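Local structure of EGF family domain-containing protein (Toxoplasma gondii, 4Z80) at residues E143-K146 against S147-G150; Y157-H160 against C161-V165; I458-S462 against I463-P467. The protein binds a RON2L1 peptide and probably takes part in the moving junction used for host-cell invasion. All coordinates share one frame; numbering follows the deposited sequence.

Contact 1: residues E143-K146 against S147-G150; sequences EVAK and SIEG
K146 runs alongside E149, three residues on, and its NZ overlaps the carboxylate end. Both side chains leave the backbone the same way. NZ lies 2.7 Å from E149 OE1, a hydrogen-bonded salt bridge. The ammonium comes from above the carboxylate plane, about 40° out of it. K146 sends CG anti to its backbone N and then bends at chi2 (61°), which turns the chain back along E149. K146 CE therefore passes 3.5 Å from E149 OE1. The other oxygen, OE2, is held from outside by Y294 OH and the backbone N of H122. NZ has a second partner in the carbonyl of A314. The pair is buried, and each end of the bridge is gripped by further bonds, so neither group can swing easily.

The backbone beneath is a short 3-10 turn in the loop between strands 101-104 and 160-161. I148 N donates to A145 O at 2.9 Å, and E149 N donates to K146 O at 3.1 Å. These two successive bonds step three residues back and place K146 and E149 on one side. K146 O also accepts from Y316 OH.

The apolar part lies around I148. Its CD1 comes up to V144 CB at 3.9 Å. Its CG1 sits 3.3 Å from A145 O and passes A145 CB at 4.3 Å. V144 CG2 faces the backbone of E149, 4.1 Å from its CA. S147 stays at the outer side, near A145 CB.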
ATOM      1  N   GLU A 143       3.120  15.363  16.514  1.00 13.68           N
ATOM      2  CA  GLU A 143       2.507  14.136  16.004  1.00 15.09           C
ATOM      3  C   GLU A 143       1.448  13.561  16.942  1.00 13.30           C
ATOM      4  O   GLU A 143       1.403  13.894  18.123  1.00 14.15           O
ATOM      5  CB  GLU A 143       3.607  13.100  15.733  1.00 14.51           C
ATOM      6  CG  GLU A 143       4.604  13.604  14.681  1.00 14.94           C
ATOM      7  CD  GLU A 143       5.775  12.673  14.434  1.00 15.83           C
ATOM      8  OE1 GLU A 143       6.010  11.758  15.252  1.00 15.54           O
ATOM      9  OE2 GLU A 143       6.468  12.868  13.414  1.00 14.44           O
ATOM     10  N   VAL A 144       0.575  12.714  16.404  1.00 14.15           N
ATOM     11  CA  VAL A 144      -0.411  12.043  17.242  1.00 12.47           C
ATOM     12  C   VAL A 144       0.304  11.299  18.366  1.00 15.96           C
ATOM     13  O   VAL A 144       1.430  10.826  18.193  1.00 15.35           O
ATOM     14  CB  VAL A 144      -1.297  11.065  16.428  1.00 13.31           C
ATOM     15  CG1 VAL A 144      -2.048  11.806  15.331  1.00 15.19           C
ATOM     16  CG2 VAL A 144      -0.476   9.932  15.840  1.00 16.87           C
ATOM     17  N   ALA A 145      -0.345  11.208  19.523  1.00 13.64           N
ATOM     18  CA  ALA A 145       0.254  10.560  20.680  1.00 14.61           C
ATOM     19  C   ALA A 145       0.664   9.141  20.308  1.00 11.80           C
ATOM     20  O   ALA A 145      -0.047   8.472  19.561  1.00 13.02           O
ATOM     21  CB  ALA A 145      -0.719  10.543  21.852  1.00 15.46           C
ATOM     22  N   LYS A 146       1.804   8.689  20.816  1.00 13.92           N
ATOM     23  CA  LYS A 146       2.277   7.340  20.503  1.00 11.67           C
ATOM     24  C   LYS A 146       1.207   6.292  20.824  1.00 13.03           C
ATOM     25  O   LYS A 146       1.052   5.310  20.095  1.00 12.77           O
ATOM     26  CB  LYS A 146       3.571   7.039  21.259  1.00 12.19           C
ATOM     27  CG  LYS A 146       4.167   5.658  20.973  1.00 12.93           C
ATOM     28  CD  LYS A 146       4.533   5.460  19.507  1.00 14.14           C
ATOM     29  CE  LYS A 146       5.216   4.103  19.299  1.00 15.03           C
ATOM     30  NZ  LYS A 146       5.668   3.874  17.905  1.00 15.27           N
ATOM     31  N   SER A 147       0.442   6.519  21.885  1.00 12.19           N
ATOM     32  CA  SER A 147      -0.559   5.552  22.309  1.00 11.99           C
ATOM     33  C   SER A 147      -1.731   5.416  21.341  1.00 11.78           C
ATOM     34  O   SER A 147      -2.514   4.474  21.471  1.00 13.85           O
ATOM     35  CB  SER A 147      -1.076   5.915  23.703  1.00 14.10           C
ATOM     36  OG  SER A 147      -1.633   7.223  23.708  1.00 14.53           O
ATOM     37  N   ILE A 148      -1.858   6.334  20.375  1.00 11.83           N
ATOM     38  CA  ILE A 148      -2.868   6.193  19.325  1.00 12.17           C
ATOM     39  C   ILE A 148      -2.260   6.130  17.917  1.00 12.61           C
ATOM     40  O   ILE A 148      -2.983   6.244  16.929  1.00 14.26           O
ATOM     41  CB  ILE A 148      -3.915   7.351  19.360  1.00 14.10           C
ATOM     42  CG1 ILE A 148      -3.312   8.687  18.909  1.00 14.98           C
ATOM     43  CG2 ILE A 148      -4.510   7.488  20.759  1.00 17.62           C
ATOM     44  CD1 ILE A 148      -4.364   9.691  18.452  1.00 21.10           C
ATOM     45  N   GLU A 149      -0.948   5.941  17.826  1.00 11.11           N
ATOM     46  CA  GLU A 149      -0.271   5.864  16.528  1.00 13.05           C
ATOM     47  C   GLU A 149      -0.922   4.828  15.618  1.00 12.63           C
ATOM     48  O   GLU A 149      -1.259   3.732  16.063  1.00 13.98           O
ATOM     49  CB  GLU A 149       1.207   5.509  16.698  1.00 12.32           C
ATOM     50  CG  GLU A 149       1.978   5.489  15.371  1.00 13.50           C
ATOM     51  CD  GLU A 149       3.369   4.884  15.470  1.00 14.51           C
ATOM     52  OE1 GLU A 149       3.564   3.909  16.233  1.00 14.81           O
ATOM     53  OE2 GLU A 149       4.271   5.370  14.762  1.00 13.56           O
ATOM     54  N   GLY A 150      -1.075   5.181  14.342  1.00 12.16           N
ATOM     55  CA  GLY A 150      -1.496   4.246  13.319  1.00 11.99           C
ATOM     56  C   GLY A 150      -0.387   4.041  12.295  1.00  9.54           C
ATOM     57  O   GLY A 150       0.803   4.125  12.621  1.00 11.78           O
TER

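Contact 2: residues Y157-H160 against C161-V165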
ATOM      1  N   TYR A 157       3.327  18.249   3.886  1.00 14.60           N
ATOM      2  CA  TYR A 157       4.537  18.883   4.399  1.00 14.70           C
ATOM      3  C   TYR A 157       4.843  20.101   3.526  1.00 16.35           C
ATOM      4  O   TYR A 157       4.861  19.994   2.300  1.00 16.41           O
ATOM      5  CB  TYR A 157       5.713  17.895   4.417  1.00 14.49           C
ATOM      6  CG  TYR A 157       7.025  18.533   4.796  1.00 16.43           C
ATOM      7  CD1 TYR A 157       7.237  19.034   6.075  1.00 17.65           C
ATOM      8  CD2 TYR A 157       8.052  18.643   3.871  1.00 19.10           C
ATOM      9  CE1 TYR A 157       8.441  19.631   6.412  1.00 19.26           C
ATOM     10  CE2 TYR A 157       9.253  19.230   4.203  1.00 16.63           C
ATOM     11  CZ  TYR A 157       9.442  19.726   5.462  1.00 18.13           C
ATOM     12  OH  TYR A 157      10.648  20.318   5.772  1.00 22.70           O
ATOM     13  N   LEU A 158       5.053  21.250   4.176  1.00 14.78           N
ATOM     14  CA  LEU A 158       5.175  22.564   3.519  1.00 16.29           C
ATOM     15  C   LEU A 158       3.861  22.910   2.819  1.00 17.51           C
ATOM     16  O   LEU A 158       2.920  22.126   2.832  1.00 18.41           O
ATOM     17  CB  LEU A 158       6.354  22.594   2.534  1.00 16.55           C
ATOM     18  CG  LEU A 158       7.695  22.176   3.140  1.00 15.49           C
ATOM     19  CD1 LEU A 158       8.800  22.174   2.095  1.00 16.72           C
ATOM     20  CD2 LEU A 158       8.070  23.066   4.314  1.00 18.86           C
ATOM     21  N   THR A 159       3.767  24.097   2.228  1.00 15.98           N
ATOM     22  CA  THR A 159       2.486  24.502   1.645  1.00 14.32           C
ATOM     23  C   THR A 159       2.111  23.662   0.429  1.00 14.22           C
ATOM     24  O   THR A 159       0.930  23.460   0.151  1.00 14.55           O
ATOM     25  CB  THR A 159       2.480  25.997   1.232  1.00 16.49           C
ATOM     26  OG1 THR A 159       3.593  26.275   0.374  1.00 19.66           O
ATOM     27  CG2 THR A 159       2.544  26.884   2.455  1.00 16.84           C
ATOM     28  N   HIS A 160       3.112  23.182  -0.297  1.00 16.03           N
ATOM     29  CA  HIS A 160       2.866  22.427  -1.519  1.00 16.90           C
ATOM     30  C   HIS A 160       4.131  21.693  -1.938  1.00 14.40           C
ATOM     31  O   HIS A 160       5.223  21.975  -1.442  1.00 15.56           O
ATOM     32  CB  HIS A 160       2.384  23.358  -2.643  1.00 18.55           C
ATOM     33  CG  HIS A 160       3.391  24.392  -3.033  1.00 18.95           C
ATOM     34  ND1 HIS A 160       3.635  25.514  -2.271  1.00 20.06           N
ATOM     35  CD2 HIS A 160       4.223  24.471  -4.099  1.00 20.19           C
ATOM     36  CE1 HIS A 160       4.577  26.240  -2.850  1.00 21.88           C
ATOM     37  NE2 HIS A 160       4.952  25.630  -3.960  1.00 19.69           N
ATOM     38  N   CYS A 161       3.955  20.735  -2.839  1.00 14.14           N
ATOM     39  CA  CYS A 161       5.038  19.920  -3.350  1.00 17.30           C
ATOM     40  C   CYS A 161       5.001  19.923  -4.881  1.00 15.81           C
ATOM     41  O   CYS A 161       3.951  19.665  -5.464  1.00 17.97           O
ATOM     42  CB  CYS A 161       4.920  18.493  -2.820  1.00 19.99           C
ATOM     43  SG  CYS A 161       6.214  17.421  -3.459  1.00 17.89           S
ATOM     44  N   PRO A 162       6.135  20.222  -5.539  1.00 16.17           N
ATOM     45  CA  PRO A 162       7.448  20.589  -4.992  1.00 17.86           C
ATOM     46  C   PRO A 162       7.430  22.008  -4.439  1.00 18.43           C
ATOM     47  O   PRO A 162       6.958  22.909  -5.136  1.00 18.96           O
ATOM     48  CB  PRO A 162       8.379  20.479  -6.204  1.00 18.92           C
ATOM     49  CG  PRO A 162       7.492  20.782  -7.365  1.00 19.02           C
ATOM     50  CD  PRO A 162       6.154  20.188  -7.015  1.00 21.60           C
ATOM     51  N   TYR A 163       7.916  22.213  -3.221  1.00 16.81           N
ATOM     52  CA  TYR A 163       7.796  23.531  -2.600  1.00 15.67           C
ATOM     53  C   TYR A 163       8.643  24.581  -3.327  1.00 19.07           C
ATOM     54  O   TYR A 163       8.244  25.745  -3.413  1.00 19.82           O
ATOM     55  CB  TYR A 163       8.186  23.496  -1.119  1.00 16.05           C
ATOM     56  CG  TYR A 163       8.209  24.889  -0.515  1.00 16.75           C
ATOM     57  CD1 TYR A 163       7.030  25.524  -0.143  1.00 16.56           C
ATOM     58  CD2 TYR A 163       9.403  25.581  -0.362  1.00 19.07           C
ATOM     59  CE1 TYR A 163       7.041  26.804   0.383  1.00 18.37           C
ATOM     60  CE2 TYR A 163       9.424  26.859   0.167  1.00 17.43           C
ATOM     61  CZ  TYR A 163       8.245  27.465   0.536  1.00 18.75           C
ATOM     62  OH  TYR A 163       8.281  28.743   1.051  1.00 19.14           O
ATOM     63  N   ASN A 164       9.814  24.188  -3.820  1.00 17.65           N
ATOM     64  CA  ASN A 164      10.629  25.096  -4.627  1.00 18.93           C
ATOM     65  C   ASN A 164      11.176  24.374  -5.851  1.00 22.74           C
ATOM     66  O   ASN A 164      11.047  23.158  -5.969  1.00 18.53           O
ATOM     67  CB  ASN A 164      11.761  25.708  -3.788  1.00 22.14           C
ATOM     68  CG  ASN A 164      12.796  24.690  -3.339  1.00 19.38           C
ATOM     69  OD1 ASN A 164      13.223  23.832  -4.106  1.00 18.96           O
ATOM     70  ND2 ASN A 164      13.229  24.805  -2.087  1.00 18.96           N
ATOM     71  N   VAL A 165      11.784  25.113  -6.772  1.00 21.34           N
ATOM     72  CA  VAL A 165      12.177  24.517  -8.042  1.00 24.33           C
ATOM     73  C   VAL A 165      13.359  23.570  -7.886  1.00 21.44           C
ATOM     74  O   VAL A 165      13.583  22.720  -8.748  1.00 21.07           O
ATOM     75  CB  VAL A 165      12.519  25.593  -9.097  1.00 27.96           C
ATOM     76  CG1 VAL A 165      11.283  26.418  -9.419  1.00 30.87           C
ATOM     77  CG2 VAL A 165      13.647  26.475  -8.625  1.00 26.80           C
TER
HETATM   78  O   HOH W   1       6.995  27.616  -4.774  1.00 31.61           O
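A cis-proline turn carries the chain from short strand 160-161 toward helix 165-172. H160 and Y163 are its ends, and the peptide bond before P162 is cis. The turn folds Y163 back against the H160 ring. Y163 CA sits over one face of the H160 ring, 4.1 Å from the centroid, a CH-pi contact. The two aromatic rings meet obliquely, with planes at 44°. H160 CE1 comes 3.7 Å from Y163 CD1, and H160 CD2 lies 3.3 Å from P162 O.

H160 CG stands between its own backbone N and carbonyl carbon (chi1 63°), which lays the imidazole across Y163. L158, just before the turn, packs on Y163: L158 CD1 reaches Y163 CB at 3.5 Å, and the two side chains cross near a right angle. T159 OG1 lies at the Y163 ring edge, in the ring plane, 3.5 Å from Y163 CE1.

C161 forms a disulfide with C265. N164 is the N-cap of helix 165-172, and its OD1 accepts from V167 N. The bound RON2L1 peptide covers this part of the protein: Y163 OH bonds to S18 of the peptide chain, and L158 packs on A14 of that chain.

Both imidazole nitrogens have polar partners. H160 ND1 shares a 2.8 Å hydrogen bond with T159 OG1. At the other nitrogen, H160 NE2 is 3.0 Å from the O of water 1, which lies in the ring plane. The same water donates to the carbonyl of Y163. With both nitrogens satisfied, the ring's rotation is probably restricted, while the water links it to the Y163 backbone.

Contact 3: residues I458-S462 against I463-P467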
ATOM      1  N   ILE A 458     -18.042 -13.832  -7.703  1.00 13.04           N
ATOM      2  CA  ILE A 458     -18.612 -13.771  -9.043  1.00 14.40           C
ATOM      3  C   ILE A 458     -18.030 -14.853  -9.947  1.00 16.01           C
ATOM      4  O   ILE A 458     -17.165 -15.630  -9.547  1.00 13.47           O
ATOM      5  CB  ILE A 458     -18.396 -12.382  -9.687  1.00 18.78           C
ATOM      6  CG1 ILE A 458     -16.909 -12.111  -9.904  1.00 18.66           C
ATOM      7  CG2 ILE A 458     -19.027 -11.297  -8.832  1.00 19.17           C
ATOM      8  CD1 ILE A 458     -16.613 -10.774 -10.618  1.00 20.74           C
ATOM      9  N   ASP A 459     -18.528 -14.924 -11.171  1.00 13.30           N
ATOM     10  CA  ASP A 459     -18.043 -15.900 -12.133  1.00 13.14           C
ATOM     11  C   ASP A 459     -16.693 -15.522 -12.712  1.00 14.33           C
ATOM     12  O   ASP A 459     -16.395 -14.343 -12.880  1.00 14.27           O
ATOM     13  CB  ASP A 459     -19.032 -16.050 -13.283  1.00 15.54           C
ATOM     14  CG  ASP A 459     -20.388 -16.492 -12.819  1.00 17.26           C
ATOM     15  OD1 ASP A 459     -20.471 -17.545 -12.154  1.00 16.17           O
ATOM     16  OD2 ASP A 459     -21.374 -15.787 -13.125  1.00 19.15           O
ATOM     17  N   PRO A 460     -15.881 -16.528 -13.049  1.00 13.88           N
ATOM     18  CA  PRO A 460     -14.734 -16.269 -13.913  1.00 12.59           C
ATOM     19  C   PRO A 460     -15.217 -16.022 -15.331  1.00 16.37           C
ATOM     20  O   PRO A 460     -16.391 -16.255 -15.616  1.00 15.06           O
ATOM     21  CB  PRO A 460     -13.937 -17.563 -13.833  1.00 15.59           C
ATOM     22  CG  PRO A 460     -15.005 -18.606 -13.673  1.00 14.09           C
ATOM     23  CD  PRO A 460     -16.071 -17.971 -12.815  1.00 15.07           C
ATOM     24  N   ASP A 461     -14.334 -15.565 -16.204  1.00 15.88           N
ATOM     25  CA  ASP A 461     -14.624 -15.580 -17.634  1.00 15.31           C
ATOM     26  C   ASP A 461     -14.870 -17.029 -18.064  1.00 17.29           C
ATOM     27  O   ASP A 461     -14.095 -17.924 -17.719  1.00 15.48           O
ATOM     28  CB  ASP A 461     -13.470 -14.948 -18.417  1.00 15.30           C
ATOM     29  CG  ASP A 461     -13.828 -14.651 -19.863  1.00 20.23           C
ATOM     30  OD1 ASP A 461     -14.298 -15.563 -20.571  1.00 16.35           O
ATOM     31  OD2 ASP A 461     -13.626 -13.492 -20.284  1.00 29.69           O
ATOM     32  N   SER A 462     -15.950 -17.269 -18.802  1.00 13.88           N
ATOM     33  CA  SER A 462     -16.311 -18.626 -19.205  1.00 13.88           C
ATOM     34  C   SER A 462     -15.247 -19.297 -20.092  1.00 15.66           C
ATOM     35  O   SER A 462     -15.245 -20.521 -20.225  1.00 15.66           O
ATOM     36  CB  SER A 462     -17.666 -18.621 -19.929  1.00 15.91           C
ATOM     37  OG  SER A 462     -17.635 -17.814 -21.087  1.00 17.06           O
ATOM     38  N   ILE A 463     -14.343 -18.513 -20.676  1.00 14.95           N
ATOM     39  CA  ILE A 463     -13.229 -19.079 -21.438  1.00 15.52           C
ATOM     40  C   ILE A 463     -12.392 -20.043 -20.590  1.00 16.91           C
ATOM     41  O   ILE A 463     -11.776 -20.976 -21.112  1.00 18.60           O
ATOM     42  CB  ILE A 463     -12.317 -17.966 -21.995  1.00 14.82           C
ATOM     43  CG1 ILE A 463     -11.315 -18.515 -23.022  1.00 20.37           C
ATOM     44  CG2 ILE A 463     -11.548 -17.264 -20.885  1.00 18.08           C
ATOM     45  CD1 ILE A 463     -11.946 -19.215 -24.213  1.00 20.87           C
ATOM     46  N   ALA A 464     -12.399 -19.831 -19.279  1.00 15.86           N
ATOM     47  CA  ALA A 464     -11.612 -20.659 -18.353  1.00 17.93           C
ATOM     48  C   ALA A 464     -12.200 -22.040 -18.092  1.00 20.04           C
ATOM     49  O   ALA A 464     -11.482 -22.956 -17.691  1.00 16.92           O
ATOM     50  CB  ALA A 464     -11.458 -19.939 -17.040  1.00 16.22           C
ATOM     51  N   VAL A 465     -13.503 -22.190 -18.306  1.00 15.05           N
ATOM     52  CA  VAL A 465     -14.231 -23.351 -17.830  1.00 16.13           C
ATOM     53  C   VAL A 465     -14.279 -24.454 -18.887  1.00 23.04           C
ATOM     54  O   VAL A 465     -14.615 -24.211 -20.048  1.00 20.40           O
ATOM     55  CB  VAL A 465     -15.655 -22.941 -17.390  1.00 18.63           C
ATOM     56  CG1 VAL A 465     -16.452 -24.140 -16.930  1.00 20.51           C
ATOM     57  CG2 VAL A 465     -15.585 -21.915 -16.267  1.00 21.09           C
ATOM     58  N   LEU A 466     -13.899 -25.660 -18.474  1.00 17.87           N
ATOM     59  CA  LEU A 466     -13.961 -26.846 -19.328  1.00 17.27           C
ATOM     60  C   LEU A 466     -14.685 -27.961 -18.588  1.00 20.10           C
ATOM     61  O   LEU A 466     -14.696 -27.991 -17.358  1.00 18.74           O
ATOM     62  CB  LEU A 466     -12.561 -27.318 -19.734  1.00 18.22           C
ATOM     63  CG  LEU A 466     -11.769 -26.427 -20.679  1.00 18.49           C
ATOM     64  CD1 LEU A 466     -10.331 -26.924 -20.798  1.00 23.20           C
ATOM     65  CD2 LEU A 466     -12.426 -26.369 -22.048  1.00 24.93           C
ATOM     66  N   PRO A 467     -15.294 -28.894 -19.337  1.00 18.92           N
ATOM     67  CA  PRO A 467     -15.887 -30.067 -18.689  1.00 21.24           C
ATOM     68  C   PRO A 467     -14.824 -30.888 -17.966  1.00 18.88           C
ATOM     69  O   PRO A 467     -13.677 -30.945 -18.425  1.00 20.44           O
ATOM     70  CB  PRO A 467     -16.499 -30.853 -19.856  1.00 23.57           C
ATOM     71  CG  PRO A 467     -15.796 -30.355 -21.077  1.00 27.10           C
ATOM     72  CD  PRO A 467     -15.430 -28.933 -20.802  1.00 22.73           C
TER
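D461 grips the backbone of I463 at the start of a short 3-10 turn, and this is the tight half of the contact. I463 N donates to D461 OD1 at 3.0 Å, nearly straight (170°). The carboxylate uses its anti lone pair, the one away from OD2. This bond from residue i+2 closes an Asx turn. D461 has CG anti to its backbone N (chi1 -167°), which brings the carboxylate back over the turn. D461 OD1 also presses on I463 CG2 at 3.2 Å, and the two side chains cross obliquely.

Two backbone bonds follow in step. A464 N donates to D461 O at 3.0 Å, and V465 N donates to S462 O at 3.1 Å. A464 CB packs 3.4 Å from D461 O. Y15 of helix 8-16 packs against P460, I463 and A464, and L437 of strand 436-440 touches P460 and A464. The D461 backbone N bonds to Y15 OH, and I463 O accepts from R12 NE.

The apolar touch is looser. P460 CG and V465 CG2 meet at 4.2 Å, the apolar side-chain contact between the two segments. S462 lies on the solvent side. D461 is exposed too, although its side chain makes the tight bond to the I463 backbone.

The chemistry is therefore mainly polar. D461 takes one N-H with its side chain and another with its carbonyl, and the I463 N-H probably offsets part of the D461 carboxylate charge. On this surface the shape is set by backbone bonds and one carboxylate, with little apolar packing between the segments.

In the fold
The contacts come in series along the chain. Contacts 1 and 2 lie close together in sequence: contact 1 is in the long loop after strand 101-104, and contact 2 starts in that loop and runs through strand 160-161 to helix 165-172. Their centres are 25 Å apart, and their nearest atoms about 10 Å. Contact 3 comes far later, after strand 443-447, with its centre 47 Å from contact 1 and 50 Å from contact 2, on the opposite side of the chain's centre. There it packs on N-terminal helix 8-16, bringing the two ends of the modelled chain together. Contact 2 is the one that meets the RON2L1 peptide.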